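Local atomic coordinates of catechol 1,2-dioxygenase (Burkholderia ambifaria, PDB entry 5VXT), a protein that probably catalyses the iron(III)-dependent intradiol opening of the catechol ring with dioxygen, and carries bound phospholipid beside its helical N-terminal part. Residues 62-65 and 66-70; 72-75 and 76-79; 221-224 and 225-228. One frame throughout, in Å; residues are numbered along the deposited sequence.

Contact 1 of 3, residues 62-65 and 66-70; sequences LDIT and PDEVW. With PTY (phosphatidylethanolamine), chain I.
Thr65 holds OG1 between its own backbone N and carbonyl carbon (chi1 71°), and Glu68 runs extended past CG, its carboxylate rotated (chi3 -33°) so that OE1 faces Thr65 N; together these torsions close a capping box at the start of a helix. Thr65, the N-cap residue, takes the N-H of Glu68 on its hydroxyl, with Glu68 N 3.1 Å from Thr65 OG1. In return the backbone N of Thr65 donates to Glu68 OE1 at 3.0 Å, reaching the carboxylate on its anti side and 24° out of its plane. The two side chains therefore run close past one another, Thr65 OG1 lying 3.3 Å from Glu68 CG. Val69 N then bonds to Thr65 O at 2.8 Å, beginning the regular ladder.

Next to the box, Ile64 CG2 meets Val69 CG2 at 3.7 Å and touches Glu68 CB at the same distance, crossing both side chains at about a right angle. The phospholipid comes close as well: its ester carbonyl oxygen O30 sits 3.4 Å from Glu68 CG. The other carboxylate oxygen of Glu68, OE2, forms a salt bridge with Arg43 of the second subunit, which should favour the ionised form.

Asp63, with positive phi, ends the preceding helix in a Schellman motif and salt-bridges Arg101 of the second subunit. The cap is thus the corner between helix 42-62 and helix 66-81, where Ile64 and Val69 both pack back on Ile59 of the first helix and Pro66 leans on Val316 of the second subunit.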
loop_
_atom_site.group_PDB
_atom_site.type_symbol
_atom_site.label_atom_id
_atom_site.label_comp_id
_atom_site.label_asym_id
_atom_site.label_seq_id
_atom_site.Cartn_x
_atom_site.Cartn_y
_atom_site.Cartn_z
ATOM N N LEU B 62 -19.229 5.213 5.087
ATOM C CA LEU B 62 -18.996 6.457 4.367
ATOM C C LEU B 62 -19.420 6.386 2.906
ATOM O O LEU B 62 -19.240 7.374 2.181
ATOM C CB LEU B 62 -17.517 6.850 4.457
ATOM C CG LEU B 62 -16.972 7.101 5.871
ATOM C CD1 LEU B 62 -15.502 7.521 5.830
ATOM C CD2 LEU B 62 -17.819 8.147 6.572
ATOM N N ASP B 63 -19.980 5.254 2.467
ATOM C CA ASP B 63 -20.352 5.007 1.071
ATOM C C ASP B 63 -19.193 5.330 0.133
ATOM O O ASP B 63 -19.305 6.133 -0.794
ATOM C CB ASP B 63 -21.595 5.803 0.673
ATOM C CG ASP B 63 -22.291 5.215 -0.543
ATOM O OD1 ASP B 63 -23.257 5.835 -1.028
ATOM O OD2 ASP B 63 -21.882 4.121 -1.006
ATOM N N ILE B 64 -18.056 4.700 0.407
ATOM C CA ILE B 64 -16.886 4.897 -0.436
ATOM C C ILE B 64 -17.116 4.204 -1.773
ATOM O O ILE B 64 -17.241 2.974 -1.842
ATOM C CB ILE B 64 -15.625 4.383 0.271
ATOM C CG1 ILE B 64 -15.501 5.106 1.609
ATOM C CG2 ILE B 64 -14.407 4.615 -0.592
ATOM C CD1 ILE B 64 -14.193 4.765 2.396
ATOM N N THR B 65 -17.183 4.998 -2.841
ATOM C CA THR B 65 -17.578 4.485 -4.147
ATOM C C THR B 65 -16.464 3.640 -4.749
ATOM O O THR B 65 -15.296 3.798 -4.390
ATOM C CB THR B 65 -17.894 5.639 -5.094
ATOM O OG1 THR B 65 -16.675 6.310 -5.447
ATOM C CG2 THR B 65 -18.835 6.620 -4.432
ATOM N N PRO B 66 -16.800 2.741 -5.680
ATOM C CA PRO B 66 -15.741 2.019 -6.403
ATOM C C PRO B 66 -14.692 2.943 -7.008
ATOM O O PRO B 66 -13.490 2.646 -6.909
ATOM C CB PRO B 66 -16.527 1.250 -7.476
ATOM C CG PRO B 66 -17.866 0.983 -6.819
ATOM C CD PRO B 66 -18.150 2.292 -6.088
ATOM N N ASP B 67 -15.105 4.060 -7.624
ATOM C CA ASP B 67 -14.120 5.007 -8.139
ATOM C C ASP B 67 -13.156 5.435 -7.041
ATOM O O ASP B 67 -11.940 5.487 -7.254
ATOM C CB ASP B 67 -14.802 6.237 -8.748
ATOM C CG ASP B 67 -15.430 5.956 -10.100
ATOM O OD1 ASP B 67 -15.592 4.756 -10.434
ATOM O OD2 ASP B 67 -15.764 6.934 -10.823
ATOM N N GLU B 68 -13.683 5.727 -5.852
ATOM C CA GLU B 68 -12.810 6.138 -4.752
ATOM C C GLU B 68 -11.919 4.989 -4.296
ATOM O O GLU B 68 -10.737 5.195 -3.991
ATOM C CB GLU B 68 -13.645 6.663 -3.588
ATOM C CG GLU B 68 -14.276 8.007 -3.882
ATOM C CD GLU B 68 -15.253 8.472 -2.811
ATOM O OE1 GLU B 68 -15.916 7.605 -2.210
ATOM O OE2 GLU B 68 -15.378 9.707 -2.587
ATOM N N VAL B 69 -12.462 3.772 -4.260
ATOM C CA VAL B 69 -11.657 2.632 -3.826
ATOM C C VAL B 69 -10.516 2.384 -4.803
ATOM O O VAL B 69 -9.369 2.177 -4.395
ATOM C CB VAL B 69 -12.536 1.380 -3.636
ATOM C CG1 VAL B 69 -11.664 0.136 -3.435
ATOM C CG2 VAL B 69 -13.438 1.569 -2.415
ATOM N N TRP B 70 -10.807 2.400 -6.105
ATOM C CA TRP B 70 -9.748 2.156 -7.083
ATOM C C TRP B 70 -8.723 3.284 -7.104
ATOM O O TRP B 70 -7.542 3.037 -7.382
ATOM C CB TRP B 70 -10.340 1.940 -8.481
ATOM C CG TRP B 70 -11.135 0.648 -8.528
ATOM C CD1 TRP B 70 -12.466 0.509 -8.813
ATOM C CD2 TRP B 70 -10.648 -0.673 -8.251
ATOM N NE1 TRP B 70 -12.835 -0.805 -8.731
ATOM C CE2 TRP B 70 -11.733 -1.556 -8.407
ATOM C CE3 TRP B 70 -9.390 -1.199 -7.929
ATOM C CZ2 TRP B 70 -11.607 -2.924 -8.212
ATOM C CZ3 TRP B 70 -9.270 -2.541 -7.741
ATOM C CH2 TRP B 70 -10.361 -3.398 -7.875
HETATM C C1 PTY I . -8.823 10.545 -5.311
HETATM C C2 PTY I . -3.366 11.575 -8.737
HETATM C C3 PTY I . -4.785 11.682 -9.284
HETATM O O4 PTY I . -9.377 10.611 -4.003
HETATM C C5 PTY I . -6.715 10.965 -6.573
HETATM C C6 PTY I . -7.325 10.807 -5.189
HETATM O O7 PTY I . -6.704 9.715 -4.509
HETATM C C8 PTY I . -5.472 10.097 -3.828
HETATM O O10 PTY I . -4.916 11.160 -4.083
HETATM C C11 PTY I . -4.886 9.154 -2.808
HETATM C C12 PTY I . -5.875 8.977 -1.665
HETATM C C13 PTY I . -5.778 7.559 -1.131
HETATM C C14 PTY I . -5.670 7.505 0.384
HETATM C C15 PTY I . -5.302 6.084 0.780
HETATM C C16 PTY I . -4.520 6.047 2.084
HETATM C C17 PTY I . -5.443 5.988 3.295
HETATM C C18 PTY I . -4.597 5.993 4.558
HETATM C C19 PTY I . -5.435 5.719 5.796
HETATM C C20 PTY I . -4.558 5.141 6.894
HETATM C C21 PTY I . -3.928 3.830 6.445
HETATM C C22 PTY I . -4.990 2.742 6.311
HETATM C C23 PTY I . -4.393 1.456 5.744
HETATM C C24 PTY I . -5.088 0.210 6.283
HETATM C C25 PTY I . -6.538 0.116 5.827
HETATM C C26 PTY I . -7.247 -1.007 6.577
HETATM C C27 PTY I . -7.101 -0.821 8.084
HETATM C C28 PTY I . -8.453 -0.632 8.758
HETATM C C29 PTY I . -9.163 0.591 8.223
HETATM C C30 PTY I . -10.671 10.038 -3.700
HETATM C C31 PTY I . -11.176 10.032 -2.277
HETATM O O30 PTY I . -11.332 9.562 -4.607
HETATM C C32 PTY I . -10.176 9.289 -1.407
HETATM C C33 PTY I . -9.818 7.971 -2.074
HETATM C C34 PTY I . -10.224 6.792 -1.204
HETATM C C35 PTY I . -9.120 6.473 -0.208
HETATM C C36 PTY I . -9.444 5.193 0.547
HETATM C C37 PTY I . -9.755 4.073 -0.434
HETATM C C38 PTY I . -9.833 2.738 0.291
HETATM C C39 PTY I . -9.385 1.609 -0.627
HETATM C C40 PTY I . -7.866 1.509 -0.681
HETATM C C41 PTY I . -7.361 0.546 0.383
HETATM C C42 PTY I . -6.938 1.311 1.629
HETATM C C43 PTY I . -5.902 2.371 1.275
HETATM C C44 PTY I . -4.742 2.359 2.249
HETATM P P1 PTY I . -7.107 10.397 -9.119
HETATM O O11 PTY I . -5.494 10.460 -9.052
HETATM O O12 PTY I . -7.503 9.054 -9.690
HETATM O O13 PTY I . -7.591 11.663 -9.790
HETATM O O14 PTY I . -7.561 10.401 -7.571
HETATM N N1 PTY I . -2.559 10.746 -9.611
#

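Contact 2 of 3, residues 72-75 and 76-79; sequences GVNY and LNKL. With PTY (phosphatidylethanolamine), chain I.
Tyr75 O receives the N-H of Leu79 at 2.8 Å, one turn on along helix 66-81. The neighbouring turns are looser. Lys78 N reaches Asn74 O at 3.2 Å, and Leu76 N gives its main bond to Gly72 O. Val73 O is met by two donors, Leu76 N at 3.1 Å and Asn77 N at 3.3 Å, and both bonds are weak.

Tyr75 carries the side-chain part of the contact. Its CG stands anti to the backbone N, and this chi1 of 174° sets the ring beside the lipid: Tyr75 CD1 lies 3.5 Å from PTY C11, an acyl carbon next to the ester. The far end of the ring passes Leu79, with Tyr75 OH 3.9 Å from Leu79 CD1, and the hydroxyl hydrogen-bonds to Ala221 O on helix 221-229. At Gly72 the other acyl chain runs directly against the backbone, where Gly72 C lies 3.8 Å from PTY C40. Leu76 extends the apolar wall, its CD2 standing 4.0 Å from PTY C44, and a second lipid also touches Val73 and Leu76.

Elsewhere on the helix the polar ends turn to other elements: Lys78 NZ forms a salt bridge with Asp82, and Asn77 OD1 accepts from Ala85 N of the second subunit. The chemistry is that of a helix lining a lipid site: apolar carbon and the Gly72 backbone meet the acyl chains, while hydroxyl, amine and amide groups tie the helix to its protein neighbours.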
loop_
_atom_site.group_PDB
_atom_site.type_symbol
_atom_site.label_atom_id
_atom_site.label_comp_id
_atom_site.label_asym_id
_atom_site.label_seq_id
_atom_site.Cartn_x
_atom_site.Cartn_y
_atom_site.Cartn_z
ATOM N N GLY B 72 -7.779 4.726 -4.433
ATOM C CA GLY B 72 -6.935 4.359 -3.304
ATOM C C GLY B 72 -6.035 3.180 -3.616
ATOM O O GLY B 72 -4.858 3.164 -3.241
ATOM N N VAL B 73 -6.575 2.174 -4.309
ATOM C CA VAL B 73 -5.775 1.020 -4.710
ATOM C C VAL B 73 -4.649 1.436 -5.644
ATOM O O VAL B 73 -3.495 1.023 -5.474
ATOM C CB VAL B 73 -6.682 -0.045 -5.355
ATOM C CG1 VAL B 73 -5.844 -1.111 -6.045
ATOM C CG2 VAL B 73 -7.549 -0.662 -4.280
ATOM N N ASN B 74 -4.951 2.275 -6.633
ATOM C CA ASN B 74 -3.889 2.706 -7.534
ATOM C C ASN B 74 -2.923 3.671 -6.863
ATOM O O ASN B 74 -1.755 3.737 -7.261
ATOM C CB ASN B 74 -4.510 3.301 -8.799
ATOM C CG ASN B 74 -5.030 2.217 -9.736
ATOM O OD1 ASN B 74 -6.229 2.142 -10.037
ATOM N ND2 ASN B 74 -4.121 1.346 -10.175
ATOM N N TYR B 75 -3.372 4.389 -5.835
ATOM C CA TYR B 75 -2.449 5.174 -5.032
ATOM C C TYR B 75 -1.413 4.277 -4.367
ATOM O O TYR B 75 -0.233 4.639 -4.290
ATOM C CB TYR B 75 -3.210 5.988 -3.988
ATOM C CG TYR B 75 -2.269 6.707 -3.024
ATOM C CD1 TYR B 75 -1.679 7.921 -3.365
ATOM C CD2 TYR B 75 -1.953 6.142 -1.793
ATOM C CE1 TYR B 75 -0.806 8.568 -2.485
ATOM C CE2 TYR B 75 -1.083 6.779 -0.913
ATOM C CZ TYR B 75 -0.516 7.982 -1.265
ATOM O OH TYR B 75 0.345 8.608 -0.382
ATOM N N LEU B 76 -1.828 3.103 -3.889
ATOM C CA LEU B 76 -0.868 2.198 -3.253
ATOM C C LEU B 76 0.174 1.714 -4.244
ATOM O O LEU B 76 1.336 1.516 -3.879
ATOM C CB LEU B 76 -1.590 1.004 -2.623
ATOM C CG LEU B 76 -2.479 1.262 -1.407
ATOM C CD1 LEU B 76 -3.121 -0.034 -0.944
ATOM C CD2 LEU B 76 -1.655 1.889 -0.272
ATOM N N ASN B 77 -0.215 1.515 -5.504
ATOM C CA ASN B 77 0.768 1.146 -6.513
ATOM C C ASN B 77 1.822 2.235 -6.660
ATOM O O ASN B 77 3.026 1.953 -6.673
ATOM C CB ASN B 77 0.083 0.856 -7.848
ATOM C CG ASN B 77 -0.450 -0.560 -7.934
ATOM O OD1 ASN B 77 0.102 -1.486 -7.329
ATOM N ND2 ASN B 77 -1.521 -0.747 -8.706
ATOM N N LYS B 78 1.386 3.494 -6.761
ATOM C CA LYS B 78 2.338 4.597 -6.859
ATOM C C LYS B 78 3.180 4.718 -5.591
ATOM O O LYS B 78 4.378 5.014 -5.662
ATOM C CB LYS B 78 1.590 5.899 -7.143
ATOM C CG LYS B 78 2.487 7.130 -7.179
ATOM C CD LYS B 78 1.761 8.315 -7.801
ATOM C CE LYS B 78 2.393 9.634 -7.399
ATOM N NZ LYS B 78 3.872 9.602 -7.541
ATOM N N LEU B 79 2.572 4.496 -4.422
ATOM C CA LEU B 79 3.300 4.634 -3.161
ATOM C C LEU B 79 4.465 3.654 -3.082
ATOM O O LEU B 79 5.553 4.004 -2.608
ATOM C CB LEU B 79 2.341 4.434 -1.981
ATOM C CG LEU B 79 2.927 4.506 -0.554
ATOM C CD1 LEU B 79 3.218 5.940 -0.136
ATOM C CD2 LEU B 79 2.014 3.827 0.456
HETATM C C1 PTY I . -8.823 10.545 -5.311
HETATM C C2 PTY I . -3.366 11.575 -8.737
HETATM C C3 PTY I . -4.785 11.682 -9.284
HETATM O O4 PTY I . -9.377 10.611 -4.003
HETATM C C5 PTY I . -6.715 10.965 -6.573
HETATM C C6 PTY I . -7.325 10.807 -5.189
HETATM O O7 PTY I . -6.704 9.715 -4.509
HETATM C C8 PTY I . -5.472 10.097 -3.828
HETATM O O10 PTY I . -4.916 11.160 -4.083
HETATM C C11 PTY I . -4.886 9.154 -2.808
HETATM C C12 PTY I . -5.875 8.977 -1.665
HETATM C C13 PTY I . -5.778 7.559 -1.131
HETATM C C14 PTY I . -5.670 7.505 0.384
HETATM C C15 PTY I . -5.302 6.084 0.780
HETATM C C16 PTY I . -4.520 6.047 2.084
HETATM C C17 PTY I . -5.443 5.988 3.295
HETATM C C18 PTY I . -4.597 5.993 4.558
HETATM C C19 PTY I . -5.435 5.719 5.796
HETATM C C20 PTY I . -4.558 5.141 6.894
HETATM C C21 PTY I . -3.928 3.830 6.445
HETATM C C22 PTY I . -4.990 2.742 6.311
HETATM C C23 PTY I . -4.393 1.456 5.744
HETATM C C24 PTY I . -5.088 0.210 6.283
HETATM C C25 PTY I . -6.538 0.116 5.827
HETATM C C26 PTY I . -7.247 -1.007 6.577
HETATM C C27 PTY I . -7.101 -0.821 8.084
HETATM C C28 PTY I . -8.453 -0.632 8.758
HETATM C C29 PTY I . -9.163 0.591 8.223
HETATM C C30 PTY I . -10.671 10.038 -3.700
HETATM C C31 PTY I . -11.176 10.032 -2.277
HETATM O O30 PTY I . -11.332 9.562 -4.607
HETATM C C32 PTY I . -10.176 9.289 -1.407
HETATM C C33 PTY I . -9.818 7.971 -2.074
HETATM C C34 PTY I . -10.224 6.792 -1.204
HETATM C C35 PTY I . -9.120 6.473 -0.208
HETATM C C36 PTY I . -9.444 5.193 0.547
HETATM C C37 PTY I . -9.755 4.073 -0.434
HETATM C C38 PTY I . -9.833 2.738 0.291
HETATM C C39 PTY I . -9.385 1.609 -0.627
HETATM C C40 PTY I . -7.866 1.509 -0.681
HETATM C C41 PTY I . -7.361 0.546 0.383
HETATM C C42 PTY I . -6.938 1.311 1.629
HETATM C C43 PTY I . -5.902 2.371 1.275
HETATM C C44 PTY I . -4.742 2.359 2.249
HETATM P P1 PTY I . -7.107 10.397 -9.119
HETATM O O11 PTY I . -5.494 10.460 -9.052
HETATM O O12 PTY I . -7.503 9.054 -9.690
HETATM O O13 PTY I . -7.591 11.663 -9.790
HETATM O O14 PTY I . -7.561 10.401 -7.571
HETATM N N1 PTY I . -2.559 10.746 -9.611
#

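Contact 3 of 3, residues 221-224 and 225-228; sequences ATQQ and LLDR. With PTY (phosphatidylethanolamine), chain I.
Arg228 and Gln224 are joined through the backbone, Arg228 N to Gln224 O, and both send their side chains to the phospholipid. In Arg228, CB rests 3.7 Å from Gln224 O, and the chain then runs extended from CG to NE. Arg228 CD passes the ester carbonyl oxygen O10 of the lipid at 3.5 Å. Arg228 NE comes 3.4 Å from PTY O4, though its hydrogen bond goes to Thr44 OG1 of the second subunit. At the tip the guanidinium lies flat against the glycerol: PTY C6 sits 3.5 Å above the plane, over its centre, and NH2 ends near C1 and O4.

Gln224 is stretched out too, and its amide end approaches the ethanolamine, Gln224 NE2 being 3.4 Å from PTY C2. Leu225 CD1 touches the start of an acyl chain at C12.

Away from the lipid, Gln223 bends at chi2 (61°) to fold back along the helix, and its NE2 donates to Asp227 OD2 at 2.9 Å, coming from above the carboxylate plane. Leu226 CD1 meets Thr222 CG2 side by side, and Thr222 OG1 is hydrogen-bonded to Glu84.

One side of helix 221-229 thus grades from leucine at the acyl chain to amide and guanidinium at the headgroup and glycerol, an order consistent with binding an amphiphile; the positive charge near the ester oxygens probably helps to polarise them.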
loop_
_atom_site.group_PDB
_atom_site.type_symbol
_atom_site.label_atom_id
_atom_site.label_comp_id
_atom_site.label_asym_id
_atom_site.label_seq_id
_atom_site.Cartn_x
_atom_site.Cartn_y
_atom_site.Cartn_z
ATOM N N ALA B 221 4.291 10.133 -3.741
ATOM C CA ALA B 221 2.948 9.783 -3.297
ATOM C C ALA B 221 2.638 10.356 -1.925
ATOM O O ALA B 221 1.482 10.686 -1.642
ATOM C CB ALA B 221 2.783 8.263 -3.285
ATOM N N THR B 222 3.640 10.464 -1.050
ATOM C CA THR B 222 3.388 11.038 0.267
ATOM C C THR B 222 2.933 12.482 0.136
ATOM O O THR B 222 1.867 12.861 0.636
ATOM C CB THR B 222 4.638 10.943 1.140
ATOM O OG1 THR B 222 5.055 9.574 1.210
ATOM C CG2 THR B 222 4.343 11.457 2.549
ATOM N N GLN B 223 3.717 13.295 -0.577
ATOM C CA GLN B 223 3.352 14.696 -0.762
ATOM C C GLN B 223 2.049 14.842 -1.534
ATOM O O GLN B 223 1.275 15.768 -1.272
ATOM C CB GLN B 223 4.467 15.445 -1.484
ATOM C CG GLN B 223 4.290 16.944 -1.432
ATOM C CD GLN B 223 4.313 17.462 -0.014
ATOM O OE1 GLN B 223 5.308 17.308 0.694
ATOM N NE2 GLN B 223 3.213 18.060 0.421
ATOM N N GLN B 224 1.797 13.950 -2.493
ATOM C CA GLN B 224 0.537 13.993 -3.229
ATOM C C GLN B 224 -0.654 13.872 -2.286
ATOM O O GLN B 224 -1.603 14.663 -2.367
ATOM C CB GLN B 224 0.517 12.893 -4.290
ATOM C CG GLN B 224 -0.798 12.769 -5.050
ATOM C CD GLN B 224 -0.754 11.680 -6.109
ATOM O OE1 GLN B 224 0.029 11.753 -7.057
ATOM N NE2 GLN B 224 -1.589 10.660 -5.946
ATOM N N LEU B 225 -0.617 12.899 -1.370
ATOM C CA LEU B 225 -1.713 12.754 -0.415
ATOM C C LEU B 225 -1.743 13.913 0.573
ATOM O O LEU B 225 -2.818 14.440 0.879
ATOM C CB LEU B 225 -1.603 11.417 0.326
ATOM C CG LEU B 225 -2.647 11.131 1.412
ATOM C CD1 LEU B 225 -4.057 11.293 0.868
ATOM C CD2 LEU B 225 -2.468 9.725 1.995
ATOM N N LEU B 226 -0.576 14.313 1.097
ATOM C CA LEU B 226 -0.521 15.489 1.964
ATOM C C LEU B 226 -1.115 16.713 1.273
ATOM O O LEU B 226 -1.908 17.455 1.867
ATOM C CB LEU B 226 0.922 15.769 2.396
ATOM C CG LEU B 226 1.558 14.738 3.322
ATOM C CD1 LEU B 226 2.963 15.182 3.683
ATOM C CD2 LEU B 226 0.722 14.567 4.575
ATOM N N ASP B 227 -0.735 16.945 0.012
ATOM C CA ASP B 227 -1.332 18.043 -0.745
ATOM C C ASP B 227 -2.852 17.940 -0.757
ATOM O O ASP B 227 -3.556 18.940 -0.555
ATOM C CB ASP B 227 -0.795 18.065 -2.178
ATOM C CG ASP B 227 0.640 18.570 -2.266
ATOM O OD1 ASP B 227 1.282 18.349 -3.318
ATOM O OD2 ASP B 227 1.121 19.191 -1.292
ATOM N N ARG B 228 -3.374 16.733 -0.981
ATOM C CA ARG B 228 -4.819 16.552 -1.009
ATOM C C ARG B 228 -5.446 16.820 0.353
ATOM O O ARG B 228 -6.578 17.316 0.431
ATOM C CB ARG B 228 -5.154 15.140 -1.488
ATOM C CG ARG B 228 -6.602 14.946 -1.817
ATOM C CD ARG B 228 -6.811 13.719 -2.682
ATOM N NE ARG B 228 -8.164 13.694 -3.214
ATOM C CZ ARG B 228 -8.500 14.174 -4.403
ATOM N NH1 ARG B 228 -7.573 14.711 -5.187
ATOM N NH2 ARG B 228 -9.762 14.112 -4.808
HETATM C C1 PTY I . -8.823 10.545 -5.311
HETATM C C2 PTY I . -3.366 11.575 -8.737
HETATM C C3 PTY I . -4.785 11.682 -9.284
HETATM O O4 PTY I . -9.377 10.611 -4.003
HETATM C C5 PTY I . -6.715 10.965 -6.573
HETATM C C6 PTY I . -7.325 10.807 -5.189
HETATM O O7 PTY I . -6.704 9.715 -4.509
HETATM C C8 PTY I . -5.472 10.097 -3.828
HETATM O O10 PTY I . -4.916 11.160 -4.083
HETATM C C11 PTY I . -4.886 9.154 -2.808
HETATM C C12 PTY I . -5.875 8.977 -1.665
HETATM C C13 PTY I . -5.778 7.559 -1.131
HETATM C C14 PTY I . -5.670 7.505 0.384
HETATM C C15 PTY I . -5.302 6.084 0.780
HETATM C C16 PTY I . -4.520 6.047 2.084
HETATM C C17 PTY I . -5.443 5.988 3.295
HETATM C C18 PTY I . -4.597 5.993 4.558
HETATM C C19 PTY I . -5.435 5.719 5.796
HETATM C C20 PTY I . -4.558 5.141 6.894
HETATM C C21 PTY I . -3.928 3.830 6.445
HETATM C C22 PTY I . -4.990 2.742 6.311
HETATM C C23 PTY I . -4.393 1.456 5.744
HETATM C C24 PTY I . -5.088 0.210 6.283
HETATM C C25 PTY I . -6.538 0.116 5.827
HETATM C C26 PTY I . -7.247 -1.007 6.577
HETATM C C27 PTY I . -7.101 -0.821 8.084
HETATM C C28 PTY I . -8.453 -0.632 8.758
HETATM C C29 PTY I . -9.163 0.591 8.223
HETATM C C30 PTY I . -10.671 10.038 -3.700
HETATM C C31 PTY I . -11.176 10.032 -2.277
HETATM O O30 PTY I . -11.332 9.562 -4.607
HETATM C C32 PTY I . -10.176 9.289 -1.407
HETATM C C33 PTY I . -9.818 7.971 -2.074
HETATM C C34 PTY I . -10.224 6.792 -1.204
HETATM C C35 PTY I . -9.120 6.473 -0.208
HETATM C C36 PTY I . -9.444 5.193 0.547
HETATM C C37 PTY I . -9.755 4.073 -0.434
HETATM C C38 PTY I . -9.833 2.738 0.291
HETATM C C39 PTY I . -9.385 1.609 -0.627
HETATM C C40 PTY I . -7.866 1.509 -0.681
HETATM C C41 PTY I . -7.361 0.546 0.383
HETATM C C42 PTY I . -6.938 1.311 1.629
HETATM C C43 PTY I . -5.902 2.371 1.275
HETATM C C44 PTY I . -4.742 2.359 2.249
HETATM P P1 PTY I . -7.107 10.397 -9.119
HETATM O O11 PTY I . -5.494 10.460 -9.052
HETATM O O12 PTY I . -7.503 9.054 -9.690
HETATM O O13 PTY I . -7.591 11.663 -9.790
HETATM O O14 PTY I . -7.561 10.401 -7.571
HETATM N N1 PTY I . -2.559 10.746 -9.611
#

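Overall arrangement
Contacts 1 and 2 follow each other on helix 66-81, the first at its capped start and the second along its middle, while contact 3 belongs to helix 221-229, in the dioxygenase part of the chain. Contact 2 is the buried one; contacts 1 and 3 are partly buried, and Asp227 of contact 3 is exposed. Their chemistry follows this: side-chain bonds close the cap in contact 1 and staple a turn in contact 3, whereas contact 2 relies on backbone bonds and apolar packing. Contacts 2 and 3 touch directly, chiefly where Tyr75 OH meets Ala221 O, with Lys78 packing on Gln224. One phospholipid touches all three, and so does the second subunit.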